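Local coordinates for KLLA0E08119p (Kluyveromyces lactis, PDB 3VA7), which probably carboxylates urea at the expense of ATP and hydrogencarbonate, using a biotin cofactor, in the first step of urea breakdown by the allophanate route, at residues A[441-446]-A[614-619]; A[366-371]-A[435-440]. One frame throughout, in Å; residues are numbered along the deposited sequence.

Interaction 1 (A[441-446]-A[614-619])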
loop_
_atom_site.group_PDB
_atom_site.type_symbol
_atom_site.label_atom_id
_atom_site.label_comp_id
_atom_site.label_asym_id
_atom_site.label_seq_id
_atom_site.Cartn_x
_atom_site.Cartn_y
_atom_site.Cartn_z
ATOM N N GLY A 441 6.365 5.551 4.461
ATOM C CA GLY A 441 6.104 4.151 4.817
ATOM C C GLY A 441 6.314 3.826 6.293
ATOM O O GLY A 441 5.725 2.866 6.836
ATOM N N CYS A 442 7.187 4.621 6.915
ATOM C CA CYS A 442 7.454 4.645 8.334
ATOM C C CYS A 442 7.358 6.084 8.753
ATOM O O CYS A 442 7.594 6.972 7.957
ATOM C CB CYS A 442 8.904 4.252 8.592
ATOM S SG CYS A 442 9.191 2.522 8.319
ATOM N N ILE A 443 7.065 6.319 10.014
ATOM C CA ILE A 443 7.263 7.608 10.584
ATOM C C ILE A 443 8.793 7.844 10.757
ATOM O O ILE A 443 9.539 6.946 11.185
ATOM C CB ILE A 443 6.512 7.716 11.937
ATOM C CG1 ILE A 443 5.010 7.352 11.765
ATOM C CG2 ILE A 443 6.715 9.144 12.563
ATOM C CD1 ILE A 443 4.245 7.077 13.098
ATOM N N THR A 444 9.241 9.049 10.399
ATOM C CA THR A 444 10.642 9.428 10.486
ATOM C C THR A 444 10.777 10.634 11.372
ATOM O O THR A 444 9.781 11.143 11.884
ATOM C CB THR A 444 11.287 9.733 9.090
ATOM O OG1 THR A 444 10.803 10.974 8.528
ATOM C CG2 THR A 444 11.038 8.557 8.114
ATOM N N ASN A 445 12.008 11.082 11.555
ATOM C CA ASN A 445 12.260 12.231 12.380
ATOM C C ASN A 445 12.630 13.383 11.477
ATOM O O ASN A 445 13.263 14.328 11.887
ATOM C CB ASN A 445 13.337 11.912 13.434
ATOM C CG ASN A 445 14.748 11.579 12.811
ATOM O OD1 ASN A 445 14.880 11.160 11.664
ATOM N ND2 ASN A 445 15.790 11.774 13.604
ATOM N N ILE A 446 12.224 13.315 10.222
ATOM C CA ILE A 446 12.724 14.262 9.240
ATOM C C ILE A 446 12.297 15.679 9.598
ATOM O O ILE A 446 13.077 16.617 9.529
ATOM C CB ILE A 446 12.328 13.845 7.784
ATOM C CG1 ILE A 446 13.051 14.653 6.731
ATOM C CG2 ILE A 446 10.781 13.853 7.522
ATOM C CD1 ILE A 446 14.582 14.657 6.827
ATOM N N GLY A 614 -1.825 4.451 -1.402
ATOM C CA GLY A 614 -2.261 5.833 -1.342
ATOM C C GLY A 614 -2.638 6.205 0.064
ATOM O O GLY A 614 -2.385 5.451 0.999
ATOM N N GLY A 615 -3.222 7.390 0.213
ATOM C CA GLY A 615 -3.645 7.903 1.530
ATOM C C GLY A 615 -2.540 7.997 2.560
ATOM O O GLY A 615 -1.391 8.264 2.233
ATOM N N TYR A 616 -2.914 7.834 3.818
ATOM C CA TYR A 616 -1.958 7.694 4.910
ATOM C C TYR A 616 -1.449 6.241 4.959
ATOM O O TYR A 616 -2.059 5.317 5.531
ATOM C CB TYR A 616 -2.541 8.136 6.249
ATOM C CG TYR A 616 -1.482 8.154 7.308
ATOM C CD1 TYR A 616 -0.554 9.215 7.393
ATOM C CD2 TYR A 616 -1.359 7.085 8.201
ATOM C CE1 TYR A 616 0.447 9.200 8.354
ATOM C CE2 TYR A 616 -0.370 7.059 9.156
ATOM C CZ TYR A 616 0.529 8.113 9.237
ATOM O OH TYR A 616 1.512 8.047 10.212
ATOM N N ASN A 617 -0.314 6.059 4.303
ATOM C CA ASN A 617 0.314 4.767 4.209
ATOM C C ASN A 617 -0.630 3.616 3.878
ATOM O O ASN A 617 -0.628 2.569 4.538
ATOM C CB ASN A 617 1.136 4.458 5.474
ATOM C CG ASN A 617 2.154 3.324 5.222
ATOM O OD1 ASN A 617 2.418 2.510 6.121
ATOM N ND2 ASN A 617 2.707 3.253 3.964
ATOM N N GLY A 618 -1.437 3.807 2.854
ATOM C CA GLY A 618 -2.282 2.713 2.363
ATOM C C GLY A 618 -3.429 2.202 3.216
ATOM O O GLY A 618 -3.982 1.148 2.893
ATOM N N ARG A 619 -3.833 2.924 4.264
ATOM C CA ARG A 619 -4.881 2.402 5.180
ATOM C C ARG A 619 -5.691 3.487 5.883
ATOM O O ARG A 619 -5.310 4.652 5.869
ATOM C CB ARG A 619 -4.287 1.488 6.284
ATOM C CG ARG A 619 -3.172 2.160 7.099
ATOM C CD ARG A 619 -3.076 1.728 8.585
ATOM N NE ARG A 619 -1.972 2.426 9.273
ATOM C CZ ARG A 619 -2.099 3.570 9.973
ATOM N NH1 ARG A 619 -3.298 4.181 10.084
ATOM N NH2 ARG A 619 -1.030 4.131 10.546
#
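N617 and Y616 reach from a tight turn to G441 and I443, and all four meet without a hydrogen bond. The CB of N617 is directed at the loop 441-446, and CG lies anti to the backbone N (chi1 -162°), which lays the amide against the backbone of G441. ND2 comes 3.6 Å from CA of G441, while OD1 of N617 stands 3.4 Å from O of G441. As modelled, the second pair is two acceptors and cannot bond; the two ends of an amide are hard to tell apart at 2.60 Å, so the evidence supports contact alone.

Beside it, Y616 and I443 cross at about a right angle. The phenol touches with its hydroxyl end: OH of Y616 is 3.9 Å from CG1 of I443 and 4.1 Å from CD1 of I443. With CG1 of I443 set beside the backbone N (chi1 -54°), that branch faces the phenol oxygen. At the ring edge, in its plane, lies the guanidinium carbon of R619, whose NH2 forms a salt bridge with D625.

The summed buried area is just 125 Å², evidence of a light surface contact. It joins a loop of the biotin carboxylase C-terminal region to a type I' beta turn, Y616 to R619, in the carboxyltransferase A and B region, and so is a small interdomain contact of a multidomain biotin-dependent carboxylase.

Interaction 2 (A[366-371]-A[435-440])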
loop_
_atom_site.group_PDB
_atom_site.type_symbol
_atom_site.label_atom_id
_atom_site.label_comp_id
_atom_site.label_asym_id
_atom_site.label_seq_id
_atom_site.Cartn_x
_atom_site.Cartn_y
_atom_site.Cartn_z
ATOM N N ALA A 366 23.169 14.624 9.672
ATOM C CA ALA A 366 21.916 14.472 10.405
ATOM C C ALA A 366 21.530 12.997 10.354
ATOM O O ALA A 366 21.715 12.308 9.326
ATOM C CB ALA A 366 20.794 15.354 9.775
ATOM N N ARG A 367 20.996 12.495 11.453
ATOM C CA ARG A 367 20.683 11.083 11.505
ATOM C C ARG A 367 19.189 10.843 11.313
ATOM O O ARG A 367 18.386 11.127 12.219
ATOM C CB ARG A 367 21.106 10.541 12.858
ATOM C CG ARG A 367 22.533 10.810 13.286
ATOM C CD ARG A 367 22.911 9.713 14.310
ATOM N NE ARG A 367 24.254 9.837 14.854
ATOM C CZ ARG A 367 24.717 9.069 15.837
ATOM N NH1 ARG A 367 23.950 8.129 16.368
ATOM N NH2 ARG A 367 25.939 9.241 16.298
ATOM N N LEU A 368 18.814 10.312 10.156
ATOM C CA LEU A 368 17.426 9.946 9.897
ATOM C C LEU A 368 17.079 8.631 10.552
ATOM O O LEU A 368 17.615 7.591 10.170
ATOM C CB LEU A 368 17.137 9.849 8.394
ATOM C CG LEU A 368 15.656 9.754 7.923
ATOM C CD1 LEU A 368 14.945 11.122 7.944
ATOM C CD2 LEU A 368 15.552 9.122 6.513
ATOM N N TYR A 369 16.168 8.700 11.526
ATOM C CA TYR A 369 15.644 7.539 12.269
ATOM C C TYR A 369 14.177 7.227 11.929
ATOM O O TYR A 369 13.357 8.147 11.749
ATOM C CB TYR A 369 15.725 7.798 13.781
ATOM C CG TYR A 369 17.121 7.725 14.378
ATOM C CD1 TYR A 369 17.683 6.486 14.686
ATOM C CD2 TYR A 369 17.853 8.876 14.679
ATOM C CE1 TYR A 369 18.954 6.372 15.231
ATOM C CE2 TYR A 369 19.123 8.782 15.231
ATOM C CZ TYR A 369 19.668 7.509 15.511
ATOM O OH TYR A 369 20.933 7.317 16.039
ATOM N N ALA A 370 13.830 5.935 11.873
ATOM C CA ALA A 370 12.435 5.494 11.846
ATOM C C ALA A 370 11.884 5.615 13.258
ATOM O O ALA A 370 11.865 4.650 14.037
ATOM C CB ALA A 370 12.348 4.090 11.379
ATOM N N GLU A 371 11.450 6.817 13.597
ATOM C CA GLU A 371 10.970 7.137 14.946
ATOM C C GLU A 371 9.881 8.191 14.867
ATOM O O GLU A 371 9.846 9.000 13.902
ATOM C CB GLU A 371 12.065 7.828 15.738
ATOM C CG GLU A 371 12.862 7.011 16.649
ATOM C CD GLU A 371 14.080 7.802 17.091
ATOM O OE1 GLU A 371 14.123 9.012 16.718
ATOM O OE2 GLU A 371 14.976 7.210 17.773
ATOM N N ASN A 435 15.290 18.945 3.096
ATOM C CA ASN A 435 14.107 19.343 2.330
ATOM C C ASN A 435 13.880 18.402 1.157
ATOM O O ASN A 435 12.766 18.224 0.670
ATOM C CB ASN A 435 14.287 20.770 1.784
ATOM C CG ASN A 435 13.817 21.888 2.783
ATOM O OD1 ASN A 435 13.720 21.706 4.010
ATOM N ND2 ASN A 435 13.531 23.058 2.214
ATOM N N GLU A 436 14.955 17.784 0.722
ATOM C CA GLU A 436 15.002 17.099 -0.529
ATOM C C GLU A 436 14.944 15.602 -0.216
ATOM O O GLU A 436 14.972 14.752 -1.121
ATOM C CB GLU A 436 16.302 17.502 -1.213
ATOM C CG GLU A 436 16.225 17.823 -2.677
ATOM C CD GLU A 436 17.291 18.805 -3.109
ATOM O OE1 GLU A 436 18.309 18.400 -3.672
ATOM O OE2 GLU A 436 17.090 20.000 -2.904
ATOM N N THR A 437 14.833 15.294 1.075
ATOM C CA THR A 437 14.774 13.924 1.562
ATOM C C THR A 437 13.317 13.524 1.728
ATOM O O THR A 437 12.599 14.019 2.640
ATOM C CB THR A 437 15.518 13.782 2.926
ATOM O OG1 THR A 437 16.942 13.814 2.715
ATOM C CG2 THR A 437 15.139 12.462 3.650
ATOM N N ALA A 438 12.883 12.627 0.858
ATOM C CA ALA A 438 11.532 12.102 0.931
ATOM C C ALA A 438 11.522 10.586 1.198
ATOM O O ALA A 438 11.832 9.777 0.301
ATOM C CB ALA A 438 10.774 12.437 -0.330
ATOM N N VAL A 439 11.173 10.224 2.433
ATOM C CA VAL A 439 11.056 8.836 2.868
ATOM C C VAL A 439 9.675 8.538 3.512
ATOM O O VAL A 439 9.290 9.158 4.508
ATOM C CB VAL A 439 12.182 8.500 3.835
ATOM C CG1 VAL A 439 11.914 7.138 4.522
ATOM C CG2 VAL A 439 13.534 8.543 3.109
ATOM N N TYR A 440 8.937 7.580 2.944
ATOM C CA TYR A 440 7.546 7.373 3.326
ATOM C C TYR A 440 7.250 5.883 3.518
ATOM O O TYR A 440 7.828 5.052 2.825
ATOM C CB TYR A 440 6.599 7.956 2.272
ATOM C CG TYR A 440 6.797 9.412 1.837
ATOM C CD1 TYR A 440 6.413 10.494 2.662
ATOM C CD2 TYR A 440 7.285 9.708 0.559
ATOM C CE1 TYR A 440 6.573 11.841 2.237
ATOM C CE2 TYR A 440 7.433 11.027 0.114
ATOM C CZ TYR A 440 7.087 12.085 0.953
ATOM O OH TYR A 440 7.257 13.376 0.482
#
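The CA atoms of L368 and V439 are the nearest pair across the two segments, yet they stand 9.6 Å apart and no hydrogen bond crosses, so strands 366-369 and 438-440 meet through side chains rather than as sheet neighbours. L368, T437 and V439 all direct their CB atoms across the gap. L368 reaches into it from one side and V439 from the other: chi1 of -168° turns CG of L368 away from its own N and carries CD2 to within 4.0 Å of CG2 of V439. The two side chains run past each other in opposite directions, and the contact is a single apolar one between their methyls. The same CD2 of L368 lies 4.4 Å from CG2 of T437, a looser approach. T437 thus offers its methyl to the leucine, while its OG1 is hydrogen-bonded to the backbone O of A433, in the preceding helix.

The contact buries 91 Å² in total, and all three residues are buried in the protein. L368 also packs on L413 of strand 412-420, which pairs with its own strand 362-372; V439 rests on V387 of strand 386-388, the sheet partner of 438-440. I446, at the start of helix 446-454, touches both L368 and T437, so two sheets and a helix converge on this apolar contact.

Overall arrangement
The centres of interactions 1 and 2 lie 12 Å apart, and the segments 435-440 and 441-446 are consecutive in the chain. A direct link runs through N445: its OD1 is 2.8 Å from N of Y369, and its ND2 is 3.0 Å from O of R367, both probable hydrogen bonds. I443 adds packing, with CG2 3.4 Å from O of E371. Loop 441-446, which meets 614-619 through G441 and I443, is thereby tied to strand 362-372 through N445 and I443, connecting a buried contact within the biotin carboxylase C-terminal region to a surface contact with the carboxyltransferase region. Neither contact contains a residue of the biotin, urea or sodium sites.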